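Local structure of SidF, inhibitor of growth family, member 3 (Legionella pneumophila subsp. pneumophila, 4FYE) at residues H187-P192 with L696-T702; K321-Y326 with L345-N350; K374-E378 with V436-Q440. The protein probably removes a phosphate from phosphatidylinositol phosphates, acting as a phosphoinositide phosphatase of Legionella pneumophila. The protein carries 1 engineered substitution. All coordinates share one frame; numbering follows the deposited sequence.

Contact 1: H187-P192 with L696-T702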
loop_
_atom_site.group_PDB
_atom_site.type_symbol
_atom_site.label_atom_id
_atom_site.label_comp_id
_atom_site.label_asym_id
_atom_site.label_seq_id
_atom_site.Cartn_x
_atom_site.Cartn_y
_atom_site.Cartn_z
ATOM N N HIS A 187 14.041 0.339 7.393
ATOM C CA HIS A 187 15.268 0.851 6.797
ATOM C C HIS A 187 15.614 2.202 7.324
ATOM O O HIS A 187 14.821 3.162 7.125
ATOM C CB HIS A 187 15.096 0.962 5.322
ATOM C CG HIS A 187 16.337 1.387 4.588
ATOM N ND1 HIS A 187 16.289 1.899 3.371
ATOM C CD2 HIS A 187 17.660 1.444 4.982
ATOM C CE1 HIS A 187 17.510 2.179 2.936
ATOM N NE2 HIS A 187 18.354 1.941 3.951
ATOM N N ARG A 188 16.782 2.294 7.969
ATOM C CA ARG A 188 17.369 3.570 8.444
ATOM C C ARG A 188 18.557 4.050 7.616
ATOM O O ARG A 188 19.479 3.267 7.311
ATOM C CB ARG A 188 17.956 3.359 9.838
ATOM C CG ARG A 188 16.960 2.659 10.751
ATOM C CD ARG A 188 17.596 2.274 12.112
ATOM N NE ARG A 188 17.876 3.436 12.942
ATOM C CZ ARG A 188 17.654 3.482 14.257
ATOM N NH1 ARG A 188 17.161 2.427 14.905
ATOM N NH2 ARG A 188 17.931 4.588 14.933
ATOM N N PHE A 189 18.579 5.360 7.367
ATOM C CA PHE A 189 19.582 6.035 6.530
ATOM C C PHE A 189 19.561 7.585 6.711
ATOM O O PHE A 189 18.513 8.160 6.948
ATOM C CB PHE A 189 19.327 5.733 5.017
ATOM C CG PHE A 189 17.906 6.119 4.525
ATOM C CD1 PHE A 189 16.809 5.280 4.751
ATOM C CD2 PHE A 189 17.678 7.346 3.850
ATOM C CE1 PHE A 189 15.496 5.656 4.380
ATOM C CE2 PHE A 189 16.370 7.720 3.448
ATOM C CZ PHE A 189 15.287 6.851 3.676
ATOM N N LYS A 190 20.691 8.260 6.521
ATOM C CA LYS A 190 20.711 9.718 6.376
ATOM C C LYS A 190 20.340 10.157 4.956
ATOM O O LYS A 190 21.108 9.988 4.028
ATOM C CB LYS A 190 22.084 10.259 6.783
ATOM C CG LYS A 190 22.385 10.103 8.284
ATOM C CD LYS A 190 23.888 10.212 8.674
ATOM C CE LYS A 190 24.336 11.656 8.910
ATOM N NZ LYS A 190 23.571 12.404 9.973
ATOM N N ALA A 191 19.145 10.699 4.767
ATOM C CA ALA A 191 18.813 11.328 3.499
ATOM C C ALA A 191 19.721 12.525 3.225
ATOM O O ALA A 191 20.201 13.175 4.157
ATOM C CB ALA A 191 17.384 11.791 3.536
ATOM N N PRO A 192 19.930 12.853 1.953
ATOM C CA PRO A 192 20.591 14.125 1.602
ATOM C C PRO A 192 20.046 15.384 2.348
ATOM O O PRO A 192 18.814 15.598 2.384
ATOM C CB PRO A 192 20.347 14.255 0.085
ATOM C CG PRO A 192 19.446 13.146 -0.314
ATOM C CD PRO A 192 19.436 12.118 0.772
ATOM N N LEU A 696 18.658 10.195 -2.886
ATOM C CA LEU A 696 17.529 9.714 -2.089
ATOM C C LEU A 696 16.907 8.530 -2.797
ATOM O O LEU A 696 16.598 7.502 -2.183
ATOM C CB LEU A 696 16.469 10.806 -1.922
ATOM C CG LEU A 696 15.654 10.872 -0.614
ATOM C CD1 LEU A 696 14.319 11.573 -0.768
ATOM C CD2 LEU A 696 15.452 9.602 0.186
ATOM N N ASP A 697 16.682 8.672 -4.098
ATOM C CA ASP A 697 15.952 7.648 -4.790
ATOM C C ASP A 697 16.722 6.310 -4.592
ATOM O O ASP A 697 16.118 5.297 -4.457
ATOM C CB ASP A 697 15.751 8.046 -6.272
ATOM C CG ASP A 697 14.570 7.309 -6.949
ATOM O OD1 ASP A 697 13.586 6.910 -6.256
ATOM O OD2 ASP A 697 14.604 7.164 -8.195
ATOM N N ARG A 698 18.057 6.358 -4.496
ATOM C CA ARG A 698 18.871 5.182 -4.350
ATOM C C ARG A 698 18.533 4.492 -3.072
ATOM O O ARG A 698 18.627 3.276 -2.979
ATOM C CB ARG A 698 20.364 5.505 -4.422
ATOM C CG ARG A 698 20.819 5.768 -5.847
ATOM C CD ARG A 698 22.274 6.048 -5.889
ATOM N NE ARG A 698 22.758 6.158 -7.265
ATOM C CZ ARG A 698 24.025 6.497 -7.582
ATOM N NH1 ARG A 698 24.882 6.785 -6.609
ATOM N NH2 ARG A 698 24.439 6.543 -8.873
ATOM N N GLU A 699 18.005 5.213 -2.118
ATOM C CA GLU A 699 17.808 4.582 -0.808
ATOM C C GLU A 699 16.578 3.657 -0.843
ATOM O O GLU A 699 16.558 2.606 -0.187
ATOM C CB GLU A 699 17.626 5.624 0.298
ATOM C CG GLU A 699 18.800 6.561 0.595
ATOM C CD GLU A 699 20.019 5.816 1.094
ATOM O OE1 GLU A 699 21.053 6.469 1.215
ATOM O OE2 GLU A 699 19.974 4.580 1.343
ATOM N N LEU A 700 15.583 4.039 -1.640
ATOM C CA LEU A 700 14.219 3.505 -1.523
ATOM C C LEU A 700 13.995 2.070 -2.006
ATOM O O LEU A 700 12.959 1.475 -1.740
ATOM C CB LEU A 700 13.245 4.461 -2.197
ATOM C CG LEU A 700 13.601 5.879 -1.770
ATOM C CD1 LEU A 700 12.857 6.866 -2.650
ATOM C CD2 LEU A 700 13.235 6.073 -0.302
ATOM N N THR A 701 14.941 1.432 -2.675
ATOM C CA THR A 701 14.601 0.035 -3.122
ATOM C C THR A 701 14.844 -0.960 -2.032
ATOM O O THR A 701 14.379 -2.131 -2.073
ATOM C CB THR A 701 15.365 -0.388 -4.359
ATOM O OG1 THR A 701 16.617 0.332 -4.361
ATOM C CG2 THR A 701 14.520 -0.017 -5.618
ATOM N N THR A 702 15.521 -0.513 -1.005
ATOM C CA THR A 702 15.930 -1.482 -0.013
ATOM C C THR A 702 14.784 -2.055 0.819
ATOM O O THR A 702 14.717 -3.273 0.988
ATOM C CB THR A 702 17.283 -1.135 0.694
ATOM O OG1 THR A 702 17.071 -0.778 2.023
ATOM C CG2 THR A 702 18.021 -0.074 -0.004
#
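The imidazole of His187 lies between two residues, with Thr702 OG1 above one face and the ring of Phe189 on the opposite face. Thr702 OG1 stands 3.0 Å above the imidazole plane of His187, displaced toward the ring's rim, whereas Phe189 CD1 sits over the centre. At the edge, in the plane, the carbonyl oxygen of Glu699 comes within 3.3 Å of His187 CE1. The Phe189 ring takes the Glu699 chain on one face: Glu699 CB is 4.0 Å from the ring centroid of Phe189 and 15° off its normal, a CH-pi contact. The carboxylate of Glu699 is turned only 16° from the phenyl plane, and the two side chains run past each other in opposite directions. A bend at chi2 (-63°) folds the Glu699 chain back over the phenyl ring, bringing its CG to 3.5 Å from Phe189 CD2. Leu696 CD2 approaches Phe189 CE2 obliquely at 3.9 Å, and farther along Pro192 CG rests 4.1 Å from Leu696 CB.

The buried polar ends have partners beyond the two segments. Ser56 OG is hydrogen-bonded to both His187 NE2 and Glu699 OE2, while Tyr58 OH bonds Glu699 OE1; the carboxylate is thus held at both oxygens, which would help fix its rotation. All seven touching residues are buried. The contact is characteristic of alpha/beta layering: the end of strand 184-189, inside a mixed six-stranded sheet, and the loop after it pack against helices 692-699 and 701-712 at their junction.

Contact 2: K321-Y326 with L345-N350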
loop_
_atom_site.group_PDB
_atom_site.type_symbol
_atom_site.label_atom_id
_atom_site.label_comp_id
_atom_site.label_asym_id
_atom_site.label_seq_id
_atom_site.Cartn_x
_atom_site.Cartn_y
_atom_site.Cartn_z
ATOM N N LYS A 321 -11.763 14.285 23.625
ATOM C CA LYS A 321 -12.905 13.813 22.902
ATOM C C LYS A 321 -13.902 13.089 23.790
ATOM O O LYS A 321 -14.942 12.701 23.340
ATOM C CB LYS A 321 -12.419 12.931 21.745
ATOM C CG LYS A 321 -12.759 13.472 20.367
ATOM C CD LYS A 321 -12.112 14.802 20.057
ATOM C CE LYS A 321 -13.089 15.641 19.248
ATOM N NZ LYS A 321 -12.746 15.439 17.808
ATOM N N ILE A 322 -13.646 12.937 25.075
ATOM C CA ILE A 322 -14.679 12.328 25.910
ATOM C C ILE A 322 -15.431 13.385 26.759
ATOM O O ILE A 322 -14.800 14.092 27.555
ATOM C CB ILE A 322 -14.042 11.271 26.809
ATOM C CG1 ILE A 322 -13.332 10.243 25.951
ATOM C CG2 ILE A 322 -15.057 10.628 27.752
ATOM C CD1 ILE A 322 -12.374 9.423 26.792
ATOM N N PRO A 323 -16.769 13.523 26.594
ATOM C CA PRO A 323 -17.378 14.691 27.295
ATOM C C PRO A 323 -17.092 14.693 28.772
ATOM O O PRO A 323 -17.015 13.633 29.366
ATOM C CB PRO A 323 -18.850 14.506 27.037
ATOM C CG PRO A 323 -18.842 13.926 25.610
ATOM C CD PRO A 323 -17.645 13.006 25.521
ATOM N N GLU A 324 -16.953 15.871 29.372
ATOM C CA GLU A 324 -16.530 15.946 30.767
ATOM C C GLU A 324 -17.234 14.968 31.712
ATOM O O GLU A 324 -16.611 14.346 32.560
ATOM C CB GLU A 324 -16.693 17.366 31.292
ATOM C CG GLU A 324 -15.667 17.782 32.324
ATOM C CD GLU A 324 -16.108 19.042 33.049
ATOM O OE1 GLU A 324 -15.739 19.219 34.248
ATOM O OE2 GLU A 324 -16.857 19.843 32.416
ATOM N N GLU A 325 -18.522 14.801 31.515
ATOM C CA GLU A 325 -19.387 14.098 32.471
ATOM C C GLU A 325 -19.257 12.587 32.377
ATOM O O GLU A 325 -19.930 11.866 33.103
ATOM C CB GLU A 325 -20.803 14.501 32.147
ATOM C CG GLU A 325 -20.708 15.384 30.901
ATOM C CD GLU A 325 -21.687 15.096 29.797
ATOM O OE1 GLU A 325 -21.430 15.612 28.733
ATOM O OE2 GLU A 325 -22.714 14.405 29.940
ATOM N N TYR A 326 -18.421 12.103 31.461
ATOM C CA TYR A 326 -18.119 10.670 31.400
ATOM C C TYR A 326 -16.680 10.370 31.719
ATOM O O TYR A 326 -16.279 9.218 31.694
ATOM C CB TYR A 326 -18.457 10.087 30.045
ATOM C CG TYR A 326 -19.881 10.339 29.727
ATOM C CD1 TYR A 326 -20.887 9.784 30.515
ATOM C CD2 TYR A 326 -20.238 11.165 28.666
ATOM C CE1 TYR A 326 -22.217 10.041 30.247
ATOM C CE2 TYR A 326 -21.565 11.417 28.377
ATOM C CZ TYR A 326 -22.546 10.860 29.180
ATOM O OH TYR A 326 -23.860 11.112 28.909
ATOM N N LEU A 345 -14.072 4.558 26.006
ATOM C CA LEU A 345 -14.966 5.676 26.232
ATOM C C LEU A 345 -15.038 6.539 24.982
ATOM O O LEU A 345 -16.093 6.991 24.623
ATOM C CB LEU A 345 -14.523 6.505 27.449
ATOM C CG LEU A 345 -14.853 5.863 28.809
ATOM C CD1 LEU A 345 -14.140 6.494 30.006
ATOM C CD2 LEU A 345 -16.350 5.799 29.108
ATOM N N TYR A 346 -13.914 6.720 24.292
ATOM C CA TYR A 346 -13.868 7.509 23.100
ATOM C C TYR A 346 -14.835 6.947 22.073
ATOM O O TYR A 346 -15.590 7.735 21.411
ATOM C CB TYR A 346 -12.447 7.613 22.525
ATOM C CG TYR A 346 -12.419 8.227 21.115
ATOM C CD1 TYR A 346 -12.829 9.537 20.890
ATOM C CD2 TYR A 346 -12.044 7.508 20.049
ATOM C CE1 TYR A 346 -12.841 10.089 19.617
ATOM C CE2 TYR A 346 -12.040 8.040 18.786
ATOM C CZ TYR A 346 -12.461 9.333 18.577
ATOM O OH TYR A 346 -12.484 9.885 17.299
ATOM N N VAL A 347 -14.811 5.608 21.942
ATOM C CA VAL A 347 -15.552 4.931 20.888
ATOM C C VAL A 347 -17.046 4.979 21.197
ATOM O O VAL A 347 -17.867 5.156 20.297
ATOM C CB VAL A 347 -15.134 3.438 20.716
ATOM C CG1 VAL A 347 -16.131 2.733 19.799
ATOM C CG2 VAL A 347 -13.735 3.329 20.156
ATOM N N GLU A 348 -17.369 4.893 22.480
ATOM C CA GLU A 348 -18.731 4.817 22.957
ATOM C C GLU A 348 -19.421 6.176 22.736
ATOM O O GLU A 348 -20.564 6.231 22.327
ATOM C CB GLU A 348 -18.693 4.329 24.409
ATOM C CG GLU A 348 -19.960 4.443 25.257
ATOM C CD GLU A 348 -19.709 4.075 26.751
ATOM O OE1 GLU A 348 -20.368 4.674 27.651
ATOM O OE2 GLU A 348 -18.846 3.190 27.037
ATOM N N HIS A 349 -18.688 7.266 22.884
ATOM C CA HIS A 349 -19.267 8.585 22.716
ATOM C C HIS A 349 -18.968 9.345 21.437
ATOM O O HIS A 349 -19.401 10.479 21.314
ATOM C CB HIS A 349 -18.865 9.446 23.927
ATOM C CG HIS A 349 -19.263 8.826 25.240
ATOM N ND1 HIS A 349 -20.453 9.051 25.809
ATOM C CD2 HIS A 349 -18.632 7.927 26.026
ATOM C CE1 HIS A 349 -20.569 8.354 26.927
ATOM N NE2 HIS A 349 -19.451 7.662 27.072
ATOM N N ASN A 350 -18.219 8.784 20.481
ATOM C CA ASN A 350 -17.991 9.514 19.249
ATOM C C ASN A 350 -18.246 8.663 18.010
ATOM O O ASN A 350 -17.757 7.522 17.921
ATOM C CB ASN A 350 -16.538 10.076 19.231
ATOM C CG ASN A 350 -16.292 11.153 20.332
ATOM O OD1 ASN A 350 -16.394 12.329 20.074
ATOM N ND2 ASN A 350 -15.951 10.742 21.505
#
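Tyr326 and His349 form an offset stack, their ring centroids 4.2 Å apart and their planes at 22°. His349 CE1 lies over one phenol face toward its rim, with Tyr326 CD2 the nearest atom at 3.3 Å. Both side chains place CG anti to their own carbonyl carbon (chi1 -57° for Tyr326, -56° for His349), which brings the two rings together between the segments. Next to the stack, Pro323 CD packs against His349 CB.

Asn350 supplies the polar fastening. Its ND2 donates to Lys321 O at 2.9 Å, nearly straight at the hydrogen, but the donor stands above that carbonyl's plane. The same nitrogen also donates to Tyr346 O at 3.0 Å, here in the carbonyl plane and on a lone pair. Both acceptors lie close to the amide plane of Asn350, so the two bonds together restrain its rotation and tie the loop to the backbone of the helix's last turns, at Tyr346. On the loop side, Ile322 O is bonded to Arg327 NE just beyond the segment.

Two further side-chain contacts complete the seam. Ile322 sends CD1 to 3.7 Å from Leu345 CB, the two side chains crossing at about a right angle. Lys321 and Tyr346 instead lie side by side and point the same way: the aliphatic part of Lys321 meets the edge of the phenol ring, its CG 3.5 Å from Tyr346 CE1. The lysine chain is bent at chi2, chi3 and chi4, and the successive bends carry NZ off from residues 345-350.

The contact is that of an interhelical loop folded back on the helix that follows it: the residues between helices 315-320 and 335-349, with their short 3-10 turn at 324-326, return along the last turns of helix 335-349.

Contact 3: K374-E378 with V436-Q440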
loop_
_atom_site.group_PDB
_atom_site.type_symbol
_atom_site.label_atom_id
_atom_site.label_comp_id
_atom_site.label_asym_id
_atom_site.label_seq_id
_atom_site.Cartn_x
_atom_site.Cartn_y
_atom_site.Cartn_z
ATOM N N LYS A 374 -9.358 -6.580 -14.987
ATOM C CA LYS A 374 -10.613 -5.869 -15.169
ATOM C C LYS A 374 -11.491 -6.003 -13.927
ATOM O O LYS A 374 -12.036 -4.998 -13.445
ATOM C CB LYS A 374 -11.326 -6.222 -16.499
ATOM C CG LYS A 374 -12.785 -5.743 -16.602
ATOM C CD LYS A 374 -13.115 -5.060 -17.924
ATOM C CE LYS A 374 -14.375 -5.584 -18.631
ATOM N NZ LYS A 374 -15.710 -5.303 -18.004
ATOM N N GLU A 375 -11.580 -7.214 -13.377
ATOM C CA GLU A 375 -12.345 -7.410 -12.122
ATOM C C GLU A 375 -11.684 -6.714 -10.947
ATOM O O GLU A 375 -12.362 -6.109 -10.114
ATOM C CB GLU A 375 -12.560 -8.889 -11.816
ATOM C CG GLU A 375 -13.558 -9.549 -12.768
ATOM C CD GLU A 375 -12.978 -9.807 -14.188
ATOM O OE1 GLU A 375 -11.824 -10.294 -14.360
ATOM O OE2 GLU A 375 -13.711 -9.531 -15.154
ATOM N N GLN A 376 -10.361 -6.744 -10.901
ATOM C CA GLN A 376 -9.634 -6.104 -9.775
ATOM C C GLN A 376 -9.991 -4.670 -9.720
ATOM O O GLN A 376 -9.981 -4.052 -8.647
ATOM C CB GLN A 376 -8.125 -6.206 -9.922
ATOM C CG GLN A 376 -7.608 -7.616 -9.908
ATOM C CD GLN A 376 -6.098 -7.661 -10.104
ATOM O OE1 GLN A 376 -5.543 -8.467 -10.896
ATOM N NE2 GLN A 376 -5.427 -6.798 -9.398
ATOM N N PHE A 377 -10.353 -4.132 -10.877
ATOM C CA PHE A 377 -10.824 -2.764 -10.918
ATOM C C PHE A 377 -12.288 -2.793 -10.553
ATOM O O PHE A 377 -12.718 -2.171 -9.588
ATOM C CB PHE A 377 -10.579 -2.102 -12.288
ATOM C CG PHE A 377 -11.440 -0.894 -12.530
ATOM C CD1 PHE A 377 -11.228 0.271 -11.822
ATOM C CD2 PHE A 377 -12.484 -0.943 -13.431
ATOM C CE1 PHE A 377 -12.010 1.393 -12.031
ATOM C CE2 PHE A 377 -13.304 0.174 -13.635
ATOM C CZ PHE A 377 -13.062 1.356 -12.936
ATOM N N GLU A 378 -13.040 -3.556 -11.319
ATOM C CA GLU A 378 -14.493 -3.486 -11.244
ATOM C C GLU A 378 -15.118 -3.911 -9.904
ATOM O O GLU A 378 -15.971 -3.192 -9.388
ATOM C CB GLU A 378 -15.136 -4.193 -12.415
ATOM C CG GLU A 378 -15.751 -3.193 -13.359
ATOM C CD GLU A 378 -16.208 -3.811 -14.671
ATOM O OE1 GLU A 378 -17.073 -4.736 -14.664
ATOM O OE2 GLU A 378 -15.714 -3.343 -15.726
ATOM N N VAL A 436 -12.203 1.607 -20.132
ATOM C CA VAL A 436 -12.783 0.963 -18.968
ATOM C C VAL A 436 -12.846 1.858 -17.697
ATOM O O VAL A 436 -13.782 1.751 -16.943
ATOM C CB VAL A 436 -11.982 -0.305 -18.580
ATOM C CG1 VAL A 436 -12.538 -0.890 -17.269
ATOM C CG2 VAL A 436 -12.058 -1.333 -19.687
ATOM N N THR A 437 -11.838 2.701 -17.458
ATOM C CA THR A 437 -11.646 3.431 -16.206
ATOM C C THR A 437 -11.947 4.913 -16.440
ATOM O O THR A 437 -11.875 5.717 -15.480
ATOM C CB THR A 437 -10.154 3.370 -15.729
ATOM O OG1 THR A 437 -9.323 3.887 -16.797
ATOM C CG2 THR A 437 -9.726 1.959 -15.340
ATOM N N LYS A 438 -12.213 5.285 -17.700
ATOM C CA LYS A 438 -12.498 6.692 -18.079
ATOM C C LYS A 438 -13.481 7.348 -17.101
ATOM O O LYS A 438 -13.157 8.384 -16.510
ATOM C CB LYS A 438 -13.024 6.794 -19.527
ATOM C CG LYS A 438 -12.865 8.174 -20.185
ATOM C CD LYS A 438 -13.899 8.472 -21.301
ATOM C CE LYS A 438 -15.030 9.486 -20.950
ATOM N NZ LYS A 438 -15.196 9.882 -19.500
ATOM N N ASN A 439 -14.673 6.751 -16.941
ATOM C CA ASN A 439 -15.711 7.300 -16.050
ATOM C C ASN A 439 -15.267 7.492 -14.570
ATOM O O ASN A 439 -15.498 8.580 -13.960
ATOM C CB ASN A 439 -16.994 6.441 -16.110
ATOM C CG ASN A 439 -17.840 6.721 -17.379
ATOM O OD1 ASN A 439 -17.619 7.704 -18.109
ATOM N ND2 ASN A 439 -18.812 5.852 -17.642
ATOM N N GLN A 440 -14.641 6.452 -13.995
ATOM C CA GLN A 440 -14.390 6.446 -12.554
ATOM C C GLN A 440 -13.308 7.451 -12.278
ATOM O O GLN A 440 -13.336 8.141 -11.270
ATOM C CB GLN A 440 -14.034 5.054 -12.069
ATOM C CG GLN A 440 -13.689 4.929 -10.579
ATOM C CD GLN A 440 -14.625 5.688 -9.649
ATOM O OE1 GLN A 440 -15.843 5.810 -9.882
ATOM N NE2 GLN A 440 -14.050 6.237 -8.614
#
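With chi1 at 160°, Phe377 sets its CG opposite the backbone N and projects its ring from helix 373-387 toward residues 436-440. Thr437 meets the ring with its methyl: OG1 occupies the position between N and the carbonyl carbon, leaving CG2 beside N and facing the phenyl group. The result is a CH-pi contact over the ring centre, with Thr437 CG2 4.0 Å from the Phe377 centroid and 8° off the normal.

Other atoms approach the rim. Gln440 CB lies in the ring plane, at the edge, 3.9 Å from Phe377 CZ. Val436 slides past the ring in the opposite direction and brings its CG1 to 3.8 Å from Phe377 CD2; its carbonyl oxygen comes to Phe377 CE2 obliquely at 3.7 Å. The ring is therefore touched over one face and along much of its perimeter by three residues in five. Met414 and Ser416 of strand 402-416 and Ala364 of a loop add further contacts to Phe377.

A bend at chi2 turns the amide of Gln440 aside from the phenyl plane, by 42° between the planes, and it is bonded through NE2 to Met414 O and through OE1 to Arg443 and Tyr547. On the exposed flank, Lys374 NZ forms a salt bridge of 3.0 Å with Glu378 OE2, one helical turn on, meeting the carboxylate on its syn side but tilted somewhat out of its plane. The lysine's CD lies 4.3 Å from Val436 CG2.

The contacts between the segments are mainly apolar and CH-pi. Joining helix 373-387 to the start of helix 438-458 and the residues before it thus depends largely on burying the Phe377 ring, while the Lys374-Glu378 pair and the Gln440 amide find their partners within the first helix and beyond the segments.

Overall arrangement
Along the chain, contact 1 joins the most distant segments, 504 residues apart at their closest ends, and encloses both others; contact 2 closes before contact 3 opens. The centres are 42 Å apart for contacts 1 and 2, 34 Å for contacts 1 and 3 and 41 Å for contacts 2 and 3, and none touches another. Contact 1 sets strand 184-189 of the six-stranded sheet against helices 692-699 and 701-712. In the four-stranded sheet, the helix of contact 2 reaches strand 402-416 through Val347, and contact 3 reaches it through Phe377 and Thr437. Contacts 1 and 3 lie on opposite sides of the chain's centre. Together they sample separate parts of one phosphatase domain, contact 2 the most peripheral.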